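Local coordinates for 457aa long hypothetical protein (Pyrococcus horikoshii, PDB 2CSU), which is of unknown function but combines a CoA-binding domain of Rossmann type with two domains of a CoA-ligase family, at residues Thr300-Pro305 / Ile375-Thr380; Ser333-Met338 / Tyr357-Leu362; Ser350-Asp355 / Leu386-Glu391; Leu407-Ala412 / Glu432-Val437. One frame throughout, in Å; residues are numbered along the deposited sequence.

Interaction 1 (Thr300-Pro305 / Ile375-Thr380); sequences TNAGGP and ICVVPT
Asn301 clamps Val377 where two neighbouring parallel strands, 295-300 and 371-377, run out at their C-terminal ends in the sheet of the Ligase-CoA domain. Beyond the first strand the backbone turns through Ala302, the N-cap residue, into helix 303-314.

The polar part is a two-point amide grip on one backbone residue. Asn301 OD1 accepts from Val377 N at 2.8 Å, the more bent of the two bonds. The other arm, Asn301 ND2, donates to Val377 O at 2.6 Å; this bond is nearly straight (164°), with the oxygen close to the amide plane and the donor on a carbonyl lone pair. Chi1 (72°) puts CG between the backbone N and the carbonyl carbon, and chi2 turns the amide so that both its arms meet Val377. Backbone pairing within these two segments is weaker. Asn301 N gives only a weak, bent bond to Ile375 O, which Thr300 CA approaches in a CA-H...O contact at 3.2 Å; Tyr356 OH also hydrogen-bonds that oxygen. Within the turn, Thr300 OG1 donates to Ala302 O at 2.9 Å.

Apolar contacts close the side next to the helix start, where Ala160 and Leu161 of the second subunit also pack. Pro305 CB lies 3.7 Å from Ile375 CG2, while a single methyl, Val377 CG2, meets both Ala302 CB at 3.6 Å and Pro305 CG at 4.0 Å.

Interaction 2 (Ser333-Met338 / Tyr357-Leu362); sequences SFLPPM and YRTAKL
The guanidinium of Arg358 lies flat on the Phe334 ring, the planes only 17° apart and their centres separated by 4.2 Å. The two side chains slide past each other in opposite directions, and the aliphatic CD as well as the charged end covers the face. CD sits almost over the middle, 4.1 Å from the ring centroid, while CZ is displaced toward CG and CD2 in an off-centre cation-pi contact. A bend at chi3 (88°) turns NE over the same face, and NH1 then comes 3.3 Å from Phe334 CB.

The other partners come at the ring's edge. Leu362 points CD1 tip to tip at Phe334 CE2, 3.7 Å away. Thr359 OG1 approaches Phe334 CZ at 3.5 Å, but its polar partner is Asp355 O, one turn earlier in helix 353-365. At the outer end, a water accepts from Arg358 NH2 at 2.7 Å and donates to Ser333 OG at 3.2 Å.

No direct hydrogen bond ties the end of helix 325-334 to helix 353-365 here. Dispersion over the flat faces and, probably, cation-pi attraction carry the contact, while the guanidinium still binds water at its outer end.

Interaction 3 (Ser350-Asp355 / Leu386-Glu391); sequences SARGED and LTEHAE
Glu388 reaches across to Gly353 and receives its backbone N-H on OE2 at 3.0 Å, an almost straight bond (171°). The first torsion places CG between the backbone N and the carbonyl carbon (chi1 58°); the chain is then extended to CD. The donor meets OE2 on the anti side, somewhat out of the carboxylate plane, and Thr385 N binds the other oxygen, OE1. Both oxygens are therefore held by backbone N-H groups, and the start of helix 353-365 probably stabilises the negative charge.

Arg352, extended from CG to NE, crosses this glutamate obliquely. Its NH1 is 3.8 Å from Glu388 OE2, a long salt bridge, also bridged by a water that accepts from NH1 and donates to OE2, both at 3.2 Å; NH2 turns instead to Ala382 O.

The imidazole of His389 presents its edge to Ala351 O, with NE2 and CD2 both 3.1 Å from that oxygen. Gly353 CA lies only 3.5 Å from Glu388 O; having no side chain, the glycine lets the two helix starts come this close. They meet beside the end of strand 371-377: Tyr356 and Pro379 press on His389, and helix 417-424 packs against Ala390 and Glu391.

Interaction 4 (Leu407-Ala412 / Glu432-Val437); sequences LAMFMA and ERPEDV
Val437 and the selenomethionine Met409 bring together a helix and a strand of the open alpha/beta sheet in the Ligase-CoA domain. Strand 406-411 pairs in parallel with strand 430-431, and the chain leaving the latter turns through Glu432 and Arg433 into helix 434-450, which lies over the sheet.

The tightly packed part is buried and apolar. Val437 straddles two residues of the strand: CG2 is 3.8 Å from Leu407 CB, and CG1 is 4.1 Å from Met409 CG. Both strand side chains leave the sheet toward the helix, whereas Ala408, between them, turns to the opposite side and packs on Leu423 of helix 417-424. With CG anti to the backbone N (chi1 -159°), Met409 heads for the helix start, and its SE lies 4.2 Å from Pro434 CD. Thr309 of helix 303-314 also packs on Pro434 and Val437.

The Glu432-Arg433 end is polar and partly exposed, and meets the strand mostly through backbone and single side-chain atoms. Ala412, preceded by a cis peptide bond, has its CB 4.0 Å from Glu432 OE1, which accepts a weak hydrogen bond from Gly413 N; Phe410 O faces Glu432 CA at 3.8 Å. No hydrogen bond crosses between the two segments. Both residues lie at the subunit interface, near Lys168 and Asp277 of the second subunit; that Asp277 takes a salt bridge from Arg433 NE. Within its own segment, in another salt bridge, Arg433 NH1 donates to Asp436 OD1 at 3.0 Å (158°), the oxygen lying close to the guanidinium plane and met on its syn side.

How the interactions relate
All four contacts belong to the Ligase-CoA domain. Interactions 1 and 4 lie on neighbouring parallel strands, 371-377 and 406-411, with centres 10 Å apart. Backbone bonds probably link them, Val378 N to Met411 O and Met411 N to Cys376 O. Interactions 2 and 3 have their centres 12 Å apart and share one helix, 353-365. Interaction 3 crosses interaction 1 along the chain and meets it where His389 packs on Pro379 and Cys376; interaction 2 falls within the span bridged by interaction 1. Interaction 4 follows the rest, about 21 Å from interaction 2 between centres. Together they join the helices to the sheet of one domain, and interactions 1 and 4 bring its strand ends against the second subunit.

Interaction 1 (Thr300-Pro305 / Ile375-Thr380)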
loop_
_atom_site.group_PDB
_atom_site.type_symbol
_atom_site.label_atom_id
_atom_site.label_comp_id
_atom_site.label_asym_id
_atom_site.label_seq_id
_atom_site.Cartn_x
_atom_site.Cartn_y
_atom_site.Cartn_z
ATOM N N THR A 300 -18.033 6.435 10.133
ATOM C CA THR A 300 -17.478 6.801 8.834
ATOM C C THR A 300 -18.259 7.919 8.145
ATOM O O THR A 300 -19.411 8.199 8.508
ATOM C CB THR A 300 -17.483 5.570 7.883
ATOM O OG1 THR A 300 -16.876 5.912 6.642
ATOM C CG2 THR A 300 -18.928 5.115 7.597
ATOM N N ASN A 301 -17.627 8.548 7.151
ATOM C CA ASN A 301 -18.271 9.608 6.376
ATOM C C ASN A 301 -18.533 9.095 4.965
ATOM O O ASN A 301 -18.982 9.824 4.093
ATOM C CB ASN A 301 -17.388 10.873 6.348
ATOM C CG ASN A 301 -16.142 10.725 5.481
ATOM O OD1 ASN A 301 -15.616 9.625 5.283
ATOM N ND2 ASN A 301 -15.647 11.855 4.979
ATOM N N ALA A 302 -18.257 7.812 4.763
ATOM C CA ALA A 302 -18.436 7.158 3.474
ATOM C C ALA A 302 -18.895 5.713 3.666
ATOM O O ALA A 302 -18.211 4.920 4.316
ATOM C CB ALA A 302 -17.124 7.180 2.700
ATOM N N GLY A 303 -20.051 5.380 3.100
ATOM C CA GLY A 303 -20.574 4.026 3.222
ATOM C C GLY A 303 -19.634 2.947 2.698
ATOM O O GLY A 303 -19.288 2.020 3.425
ATOM N N GLY A 304 -19.225 3.069 1.439
ATOM C CA GLY A 304 -18.339 2.089 0.829
ATOM C C GLY A 304 -17.222 1.619 1.741
ATOM O O GLY A 304 -17.174 0.446 2.112
ATOM N N PRO A 305 -16.299 2.520 2.115
ATOM C CA PRO A 305 -15.176 2.203 2.991
ATOM C C PRO A 305 -15.621 1.488 4.257
ATOM O O PRO A 305 -14.879 0.703 4.820
ATOM C CB PRO A 305 -14.580 3.579 3.286
ATOM C CG PRO A 305 -14.787 4.292 2.006
ATOM C CD PRO A 305 -16.207 3.912 1.632
ATOM N N ILE A 375 -13.322 5.983 10.210
ATOM C CA ILE A 375 -13.044 5.992 8.769
ATOM C C ILE A 375 -13.424 7.337 8.126
ATOM O O ILE A 375 -14.531 7.847 8.281
ATOM C CB ILE A 375 -13.859 4.866 8.124
ATOM C CG1 ILE A 375 -13.442 3.509 8.702
ATOM C CG2 ILE A 375 -13.607 4.833 6.603
ATOM C CD1 ILE A 375 -14.308 2.362 8.177
ATOM N N CYS A 376 -12.456 7.941 7.405
ATOM C CA CYS A 376 -12.765 9.220 6.823
ATOM C C CYS A 376 -12.129 9.354 5.454
ATOM O O CYS A 376 -10.918 9.341 5.285
ATOM C CB CYS A 376 -12.193 10.301 7.734
ATOM S SG CYS A 376 -12.335 11.951 7.005
ATOM N N VAL A 377 -13.003 9.414 4.448
ATOM C CA VAL A 377 -12.546 9.982 3.206
ATOM C C VAL A 377 -12.463 11.502 3.377
ATOM O O VAL A 377 -13.417 12.173 3.755
ATOM C CB VAL A 377 -13.552 9.616 2.122
ATOM C CG1 VAL A 377 -13.067 10.162 0.783
ATOM C CG2 VAL A 377 -13.684 8.108 2.029
ATOM N N VAL A 378 -11.242 12.031 3.185
ATOM C CA VAL A 378 -11.048 13.456 3.416
ATOM C C VAL A 378 -11.671 14.302 2.303
ATOM O O VAL A 378 -11.304 14.232 1.137
ATOM C CB VAL A 378 -9.549 13.731 3.527
ATOM C CG1 VAL A 378 -9.305 15.240 3.630
ATOM C CG2 VAL A 378 -9.000 13.060 4.770
ATOM N N PRO A 379 -12.669 15.120 2.692
ATOM C CA PRO A 379 -13.385 15.960 1.750
ATOM C C PRO A 379 -12.573 17.200 1.392
ATOM O O PRO A 379 -11.858 17.767 2.208
ATOM C CB PRO A 379 -14.693 16.368 2.420
ATOM C CG PRO A 379 -14.348 16.436 3.912
ATOM C CD PRO A 379 -13.188 15.335 4.038
ATOM N N THR A 380 -12.710 17.603 0.116
ATOM C CA THR A 380 -12.041 18.813 -0.344
ATOM C C THR A 380 -13.061 19.881 -0.752
ATOM O O THR A 380 -12.788 20.802 -1.513
ATOM C CB THR A 380 -11.160 18.438 -1.537
ATOM O OG1 THR A 380 -11.987 17.898 -2.570
ATOM C CG2 THR A 380 -10.136 17.376 -1.122
#

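Interaction 2 (Ser333-Met338 / Tyr357-Leu362)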
loop_
_atom_site.group_PDB
_atom_site.type_symbol
_atom_site.label_atom_id
_atom_site.label_comp_id
_atom_site.label_asym_id
_atom_site.label_seq_id
_atom_site.Cartn_x
_atom_site.Cartn_y
_atom_site.Cartn_z
ATOM N N SER A 333 -30.110 13.027 16.358
ATOM C CA SER A 333 -30.465 14.425 16.549
ATOM C C SER A 333 -29.599 15.423 15.789
ATOM O O SER A 333 -30.112 16.414 15.269
ATOM C CB SER A 333 -30.453 14.776 18.032
ATOM O OG SER A 333 -29.131 14.939 18.499
ATOM N N PHE A 334 -28.299 15.168 15.697
ATOM C CA PHE A 334 -27.428 16.112 15.008
ATOM C C PHE A 334 -26.908 15.667 13.647
ATOM O O PHE A 334 -26.318 16.464 12.921
ATOM C CB PHE A 334 -26.255 16.486 15.916
ATOM C CG PHE A 334 -25.254 15.384 16.102
ATOM C CD1 PHE A 334 -24.191 15.236 15.214
ATOM C CD2 PHE A 334 -25.371 14.499 17.168
ATOM C CE1 PHE A 334 -23.247 14.212 15.385
ATOM C CE2 PHE A 334 -24.436 13.467 17.354
ATOM C CZ PHE A 334 -23.372 13.325 16.462
ATOM N N LEU A 335 -27.121 14.404 13.298
ATOM C CA LEU A 335 -26.664 13.900 12.004
ATOM C C LEU A 335 -27.742 14.041 10.945
ATOM O O LEU A 335 -28.914 14.162 11.266
ATOM C CB LEU A 335 -26.260 12.431 12.106
ATOM C CG LEU A 335 -25.018 12.133 12.942
ATOM C CD1 LEU A 335 -24.771 10.617 12.988
ATOM C CD2 LEU A 335 -23.844 12.870 12.348
ATOM N N PRO A 336 -27.356 14.034 9.666
ATOM C CA PRO A 336 -28.332 14.161 8.578
ATOM C C PRO A 336 -29.392 13.054 8.636
ATOM O O PRO A 336 -29.245 12.071 9.372
ATOM C CB PRO A 336 -27.463 14.073 7.323
ATOM C CG PRO A 336 -26.164 14.676 7.783
ATOM C CD PRO A 336 -25.980 14.054 9.143
ATOM N N PRO A 337 -30.474 13.199 7.851
ATOM C CA PRO A 337 -31.618 12.289 7.802
ATOM C C PRO A 337 -31.270 10.902 7.234
ATOM O O PRO A 337 -31.768 9.879 7.686
ATOM C CB PRO A 337 -32.709 12.945 6.960
ATOM C CG PRO A 337 -32.395 14.430 6.886
ATOM C CD PRO A 337 -30.821 14.441 7.169
HETATM N N MSE A 338 -30.422 10.880 6.183
HETATM C CA MSE A 338 -30.073 9.587 5.582
HETATM C C MSE A 338 -28.823 8.970 6.215
HETATM O O MSE A 338 -28.094 8.195 5.608
HETATM C CB MSE A 338 -29.855 9.779 4.079
HETATM C CG MSE A 338 -30.887 9.019 3.241
HETATM SE SE MSE A 338 -32.505 9.805 3.281
HETATM C CE MSE A 338 -33.432 8.434 3.994
ATOM N N TYR A 357 -16.119 14.629 16.205
ATOM C CA TYR A 357 -15.921 14.736 17.649
ATOM C C TYR A 357 -17.099 14.135 18.419
ATOM O O TYR A 357 -16.945 13.260 19.259
ATOM C CB TYR A 357 -15.770 16.221 18.002
ATOM C CG TYR A 357 -16.127 16.466 19.430
ATOM C CD1 TYR A 357 -15.307 15.982 20.446
ATOM C CD2 TYR A 357 -17.257 17.219 19.758
ATOM C CE1 TYR A 357 -15.605 16.253 21.774
ATOM C CE2 TYR A 357 -17.561 17.482 21.087
ATOM C CZ TYR A 357 -16.743 16.997 22.092
ATOM O OH TYR A 357 -17.063 17.216 23.418
ATOM N N ARG A 358 -18.302 14.624 18.143
ATOM C CA ARG A 358 -19.478 14.158 18.862
ATOM C C ARG A 358 -19.731 12.661 18.731
ATOM O O ARG A 358 -19.950 11.975 19.729
ATOM C CB ARG A 358 -20.721 14.928 18.401
ATOM C CG ARG A 358 -20.777 16.363 18.904
ATOM C CD ARG A 358 -22.030 17.068 18.402
ATOM N NE ARG A 358 -23.178 16.886 19.292
ATOM C CZ ARG A 358 -24.355 17.480 19.104
ATOM N NH1 ARG A 358 -24.528 18.278 18.057
ATOM N NH2 ARG A 358 -25.352 17.294 19.964
ATOM N N THR A 359 -19.710 12.159 17.502
ATOM C CA THR A 359 -19.956 10.738 17.270
ATOM C C THR A 359 -18.927 9.829 17.964
ATOM O O THR A 359 -19.288 8.802 18.544
ATOM C CB THR A 359 -19.965 10.422 15.760
ATOM O OG1 THR A 359 -20.995 11.187 15.118
ATOM C CG2 THR A 359 -20.231 8.948 15.534
ATOM N N ALA A 360 -17.655 10.210 17.909
ATOM C CA ALA A 360 -16.593 9.417 18.528
ATOM C C ALA A 360 -16.786 9.361 20.042
ATOM O O ALA A 360 -16.652 8.296 20.658
ATOM C CB ALA A 360 -15.227 10.010 18.184
ATOM N N LYS A 361 -17.105 10.515 20.626
ATOM C CA LYS A 361 -17.348 10.639 22.060
ATOM C C LYS A 361 -18.504 9.718 22.439
ATOM O O LYS A 361 -18.395 8.896 23.356
ATOM C CB LYS A 361 -17.694 12.099 22.395
ATOM C CG LYS A 361 -17.990 12.384 23.866
ATOM C CD LYS A 361 -17.977 13.898 24.152
ATOM C CE LYS A 361 -18.933 14.273 25.285
ATOM N NZ LYS A 361 -18.955 15.745 25.570
ATOM N N LEU A 362 -19.606 9.854 21.713
ATOM C CA LEU A 362 -20.789 9.042 21.942
ATOM C C LEU A 362 -20.511 7.551 21.810
ATOM O O LEU A 362 -20.983 6.757 22.625
ATOM C CB LEU A 362 -21.900 9.439 20.963
ATOM C CG LEU A 362 -22.730 10.674 21.311
ATOM C CD1 LEU A 362 -23.490 11.167 20.092
ATOM C CD2 LEU A 362 -23.681 10.310 22.444
HETATM O O HOH W 1 -27.869 17.827 19.289
#

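Interaction 3 (Ser350-Asp355 / Leu386-Glu391)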
loop_
_atom_site.group_PDB
_atom_site.type_symbol
_atom_site.label_atom_id
_atom_site.label_comp_id
_atom_site.label_asym_id
_atom_site.label_seq_id
_atom_site.Cartn_x
_atom_site.Cartn_y
_atom_site.Cartn_z
ATOM N N SER A 350 -21.047 15.015 4.372
ATOM C CA SER A 350 -20.981 16.379 4.865
ATOM C C SER A 350 -20.409 16.445 6.273
ATOM O O SER A 350 -20.226 17.528 6.822
ATOM C CB SER A 350 -22.378 16.998 4.865
ATOM O OG SER A 350 -23.293 16.164 5.556
ATOM N N ALA A 351 -20.128 15.291 6.863
ATOM C CA ALA A 351 -19.587 15.261 8.215
ATOM C C ALA A 351 -18.407 16.209 8.433
ATOM O O ALA A 351 -17.371 16.131 7.754
ATOM C CB ALA A 351 -19.183 13.851 8.582
ATOM N N ARG A 352 -18.574 17.102 9.404
ATOM C CA ARG A 352 -17.538 18.059 9.760
ATOM C C ARG A 352 -16.804 17.623 11.025
ATOM O O ARG A 352 -17.182 16.676 11.705
ATOM C CB ARG A 352 -18.207 19.418 9.983
ATOM C CG ARG A 352 -18.666 20.074 8.678
ATOM C CD ARG A 352 -19.079 21.536 8.888
ATOM N NE ARG A 352 -19.454 22.153 7.611
ATOM C CZ ARG A 352 -18.453 22.658 6.872
ATOM N NH1 ARG A 352 -17.207 22.587 7.310
ATOM N NH2 ARG A 352 -18.713 23.174 5.667
ATOM N N GLY A 353 -15.692 18.321 11.309
ATOM C CA GLY A 353 -14.942 17.994 12.514
ATOM C C GLY A 353 -15.867 17.812 13.722
ATOM O O GLY A 353 -15.754 16.866 14.491
ATOM N N GLU A 354 -16.783 18.783 13.897
ATOM C CA GLU A 354 -17.695 18.713 15.034
ATOM C C GLU A 354 -18.472 17.392 15.057
ATOM O O GLU A 354 -18.748 16.816 16.101
ATOM C CB GLU A 354 -18.674 19.887 14.958
ATOM C CG GLU A 354 -17.995 21.247 15.147
ATOM C CD GLU A 354 -17.071 21.211 16.346
ATOM O OE1 GLU A 354 -17.483 20.735 17.397
ATOM O OE2 GLU A 354 -15.949 21.698 16.229
ATOM N N ASP A 355 -18.865 16.940 13.849
ATOM C CA ASP A 355 -19.609 15.689 13.760
ATOM C C ASP A 355 -18.759 14.496 14.197
ATOM O O ASP A 355 -19.216 13.582 14.869
ATOM C CB ASP A 355 -20.061 15.500 12.311
ATOM C CG ASP A 355 -21.111 16.545 11.957
ATOM O OD1 ASP A 355 -21.016 17.103 10.862
ATOM O OD2 ASP A 355 -22.018 16.767 12.754
ATOM N N LEU A 386 -8.463 19.918 5.834
ATOM C CA LEU A 386 -7.951 18.580 5.602
ATOM C C LEU A 386 -7.700 17.803 6.887
ATOM O O LEU A 386 -7.439 16.597 6.846
ATOM C CB LEU A 386 -6.650 18.670 4.800
ATOM C CG LEU A 386 -6.699 19.361 3.436
ATOM C CD1 LEU A 386 -5.293 19.656 2.960
ATOM C CD2 LEU A 386 -7.425 18.484 2.445
ATOM N N THR A 387 -7.803 18.487 8.025
ATOM C CA THR A 387 -7.523 17.852 9.307
ATOM C C THR A 387 -8.607 17.968 10.366
ATOM O O THR A 387 -8.462 17.415 11.450
ATOM C CB THR A 387 -6.254 18.449 9.940
ATOM O OG1 THR A 387 -6.516 19.806 10.317
ATOM C CG2 THR A 387 -5.096 18.429 8.959
ATOM N N GLU A 388 -9.696 18.668 10.081
ATOM C CA GLU A 388 -10.705 18.836 11.118
ATOM C C GLU A 388 -11.316 17.545 11.625
ATOM O O GLU A 388 -11.533 17.386 12.827
ATOM C CB GLU A 388 -11.800 19.813 10.657
ATOM C CG GLU A 388 -12.545 19.462 9.381
ATOM C CD GLU A 388 -13.562 20.539 9.008
ATOM O OE1 GLU A 388 -13.144 21.613 8.510
ATOM O OE2 GLU A 388 -14.771 20.318 9.234
ATOM N N HIS A 389 -11.578 16.609 10.722
ATOM C CA HIS A 389 -12.171 15.344 11.126
ATOM C C HIS A 389 -11.221 14.623 12.071
ATOM O O HIS A 389 -11.636 14.113 13.106
ATOM C CB HIS A 389 -12.495 14.534 9.875
ATOM C CG HIS A 389 -13.086 15.371 8.785
ATOM N ND1 HIS A 389 -12.314 16.120 7.924
ATOM C CD2 HIS A 389 -14.375 15.664 8.485
ATOM C CE1 HIS A 389 -13.101 16.838 7.142
ATOM N NE2 HIS A 389 -14.356 16.581 7.464
ATOM N N ALA A 390 -9.939 14.594 11.731
ATOM C CA ALA A 390 -8.959 13.971 12.613
ATOM C C ALA A 390 -8.964 14.720 13.951
ATOM O O ALA A 390 -9.065 14.113 15.013
ATOM C CB ALA A 390 -7.595 14.032 11.993
ATOM N N GLU A 391 -8.859 16.044 13.901
ATOM C CA GLU A 391 -8.868 16.837 15.127
ATOM C C GLU A 391 -10.067 16.412 15.947
ATOM O O GLU A 391 -9.953 16.160 17.144
ATOM C CB GLU A 391 -8.954 18.330 14.798
ATOM C CG GLU A 391 -7.691 18.873 14.144
ATOM C CD GLU A 391 -7.925 20.181 13.421
ATOM O OE1 GLU A 391 -7.034 20.590 12.645
ATOM O OE2 GLU A 391 -8.997 20.795 13.626
HETATM O O HOH W 2 -16.330 22.849 10.342
#

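Interaction 4 (Leu407-Ala412 / Glu432-Val437)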
loop_
_atom_site.group_PDB
_atom_site.type_symbol
_atom_site.label_atom_id
_atom_site.label_comp_id
_atom_site.label_asym_id
_atom_site.label_seq_id
_atom_site.Cartn_x
_atom_site.Cartn_y
_atom_site.Cartn_z
ATOM N N LEU A 407 -8.791 3.092 16.427
ATOM C CA LEU A 407 -8.069 2.956 15.171
ATOM C C LEU A 407 -8.654 3.877 14.102
ATOM O O LEU A 407 -9.839 4.184 14.082
ATOM C CB LEU A 407 -8.180 1.502 14.718
ATOM C CG LEU A 407 -7.593 0.533 15.746
ATOM C CD1 LEU A 407 -7.652 -0.923 15.281
ATOM C CD2 LEU A 407 -6.125 0.827 16.060
ATOM N N ALA A 408 -7.765 4.359 13.218
ATOM C CA ALA A 408 -8.224 5.249 12.164
ATOM C C ALA A 408 -7.894 4.699 10.779
ATOM O O ALA A 408 -6.881 4.049 10.554
ATOM C CB ALA A 408 -7.558 6.613 12.363
HETATM N N MSE A 409 -8.835 4.931 9.850
HETATM C CA MSE A 409 -8.547 4.655 8.455
HETATM C C MSE A 409 -8.940 5.842 7.584
HETATM O O MSE A 409 -10.111 6.115 7.352
HETATM C CB MSE A 409 -9.344 3.417 8.038
HETATM C CG MSE A 409 -8.757 2.733 6.802
HETATM SE SE MSE A 409 -9.898 2.741 5.414
HETATM C CE MSE A 409 -8.865 3.640 4.249
ATOM N N PHE A 410 -7.906 6.580 7.147
ATOM C CA PHE A 410 -8.168 7.813 6.414
ATOM C C PHE A 410 -7.780 7.701 4.939
ATOM O O PHE A 410 -6.775 7.106 4.569
ATOM C CB PHE A 410 -7.369 8.934 7.077
ATOM C CG PHE A 410 -8.206 9.609 8.122
ATOM C CD1 PHE A 410 -8.828 8.848 9.103
ATOM C CD2 PHE A 410 -8.339 10.988 8.113
ATOM C CE1 PHE A 410 -9.584 9.473 10.083
ATOM C CE2 PHE A 410 -9.099 11.609 9.102
ATOM C CZ PHE A 410 -9.722 10.856 10.090
HETATM N N MSE A 411 -8.642 8.277 4.079
HETATM C CA MSE A 411 -8.364 8.246 2.648
HETATM C C MSE A 411 -8.528 9.631 2.017
HETATM O O MSE A 411 -9.486 10.351 2.262
HETATM C CB MSE A 411 -9.337 7.263 1.995
HETATM C CG MSE A 411 -9.042 5.810 2.370
HETATM SE SE MSE A 411 -10.251 4.669 1.683
HETATM C CE MSE A 411 -9.904 4.963 -0.059
ATOM N N ALA A 412 -7.529 10.018 1.203
ATOM C CA ALA A 412 -6.398 9.129 0.969
ATOM C C ALA A 412 -5.315 9.817 0.135
ATOM O O ALA A 412 -5.399 10.990 -0.204
ATOM C CB ALA A 412 -6.912 7.890 0.233
ATOM N N GLU A 432 -4.673 3.119 5.605
ATOM C CA GLU A 432 -5.222 3.600 4.350
ATOM C C GLU A 432 -5.997 2.488 3.653
ATOM O O GLU A 432 -6.583 2.705 2.593
ATOM C CB GLU A 432 -4.073 4.122 3.452
ATOM C CG GLU A 432 -4.484 4.590 2.056
ATOM C CD GLU A 432 -3.548 5.660 1.473
ATOM O OE1 GLU A 432 -3.528 5.835 0.230
ATOM O OE2 GLU A 432 -2.843 6.338 2.260
ATOM N N ARG A 433 -6.017 1.311 4.272
ATOM C CA ARG A 433 -6.704 0.144 3.712
ATOM C C ARG A 433 -7.685 -0.518 4.676
ATOM O O ARG A 433 -7.408 -0.656 5.857
ATOM C CB ARG A 433 -5.700 -0.935 3.304
ATOM C CG ARG A 433 -4.608 -0.502 2.344
ATOM C CD ARG A 433 -3.791 -1.710 1.931
ATOM N NE ARG A 433 -2.795 -1.369 0.930
ATOM C CZ ARG A 433 -1.577 -0.914 1.206
ATOM N NH1 ARG A 433 -1.202 -0.751 2.472
ATOM N NH2 ARG A 433 -0.738 -0.617 0.214
ATOM N N PRO A 434 -8.843 -0.949 4.173
ATOM C CA PRO A 434 -9.805 -1.605 5.056
ATOM C C PRO A 434 -9.176 -2.854 5.679
ATOM O O PRO A 434 -9.366 -3.121 6.861
ATOM C CB PRO A 434 -10.956 -1.939 4.113
ATOM C CG PRO A 434 -10.947 -0.776 3.185
ATOM C CD PRO A 434 -9.466 -0.620 2.878
ATOM N N GLU A 435 -8.407 -3.603 4.887
ATOM C CA GLU A 435 -7.779 -4.819 5.409
ATOM C C GLU A 435 -6.715 -4.533 6.461
ATOM O O GLU A 435 -6.532 -5.311 7.397
ATOM C CB GLU A 435 -7.171 -5.657 4.275
ATOM C CG GLU A 435 -6.212 -4.914 3.358
ATOM C CD GLU A 435 -6.928 -4.180 2.254
ATOM O OE1 GLU A 435 -8.038 -3.645 2.516
ATOM O OE2 GLU A 435 -6.376 -4.128 1.126
ATOM N N ASP A 436 -6.024 -3.411 6.314
ATOM C CA ASP A 436 -4.972 -3.035 7.258
ATOM C C ASP A 436 -5.523 -2.674 8.635
ATOM O O ASP A 436 -5.011 -3.135 9.657
ATOM C CB ASP A 436 -4.169 -1.858 6.693
ATOM C CG ASP A 436 -3.204 -2.280 5.583
ATOM O OD1 ASP A 436 -2.434 -1.422 5.100
ATOM O OD2 ASP A 436 -3.213 -3.464 5.196
ATOM N N VAL A 437 -6.568 -1.850 8.677
ATOM C CA VAL A 437 -7.145 -1.468 9.959
ATOM C C VAL A 437 -7.780 -2.720 10.597
ATOM O O VAL A 437 -7.733 -2.893 11.809
ATOM C CB VAL A 437 -8.184 -0.291 9.785
ATOM C CG1 VAL A 437 -9.348 -0.715 8.910
ATOM C CG2 VAL A 437 -8.672 0.208 11.156
#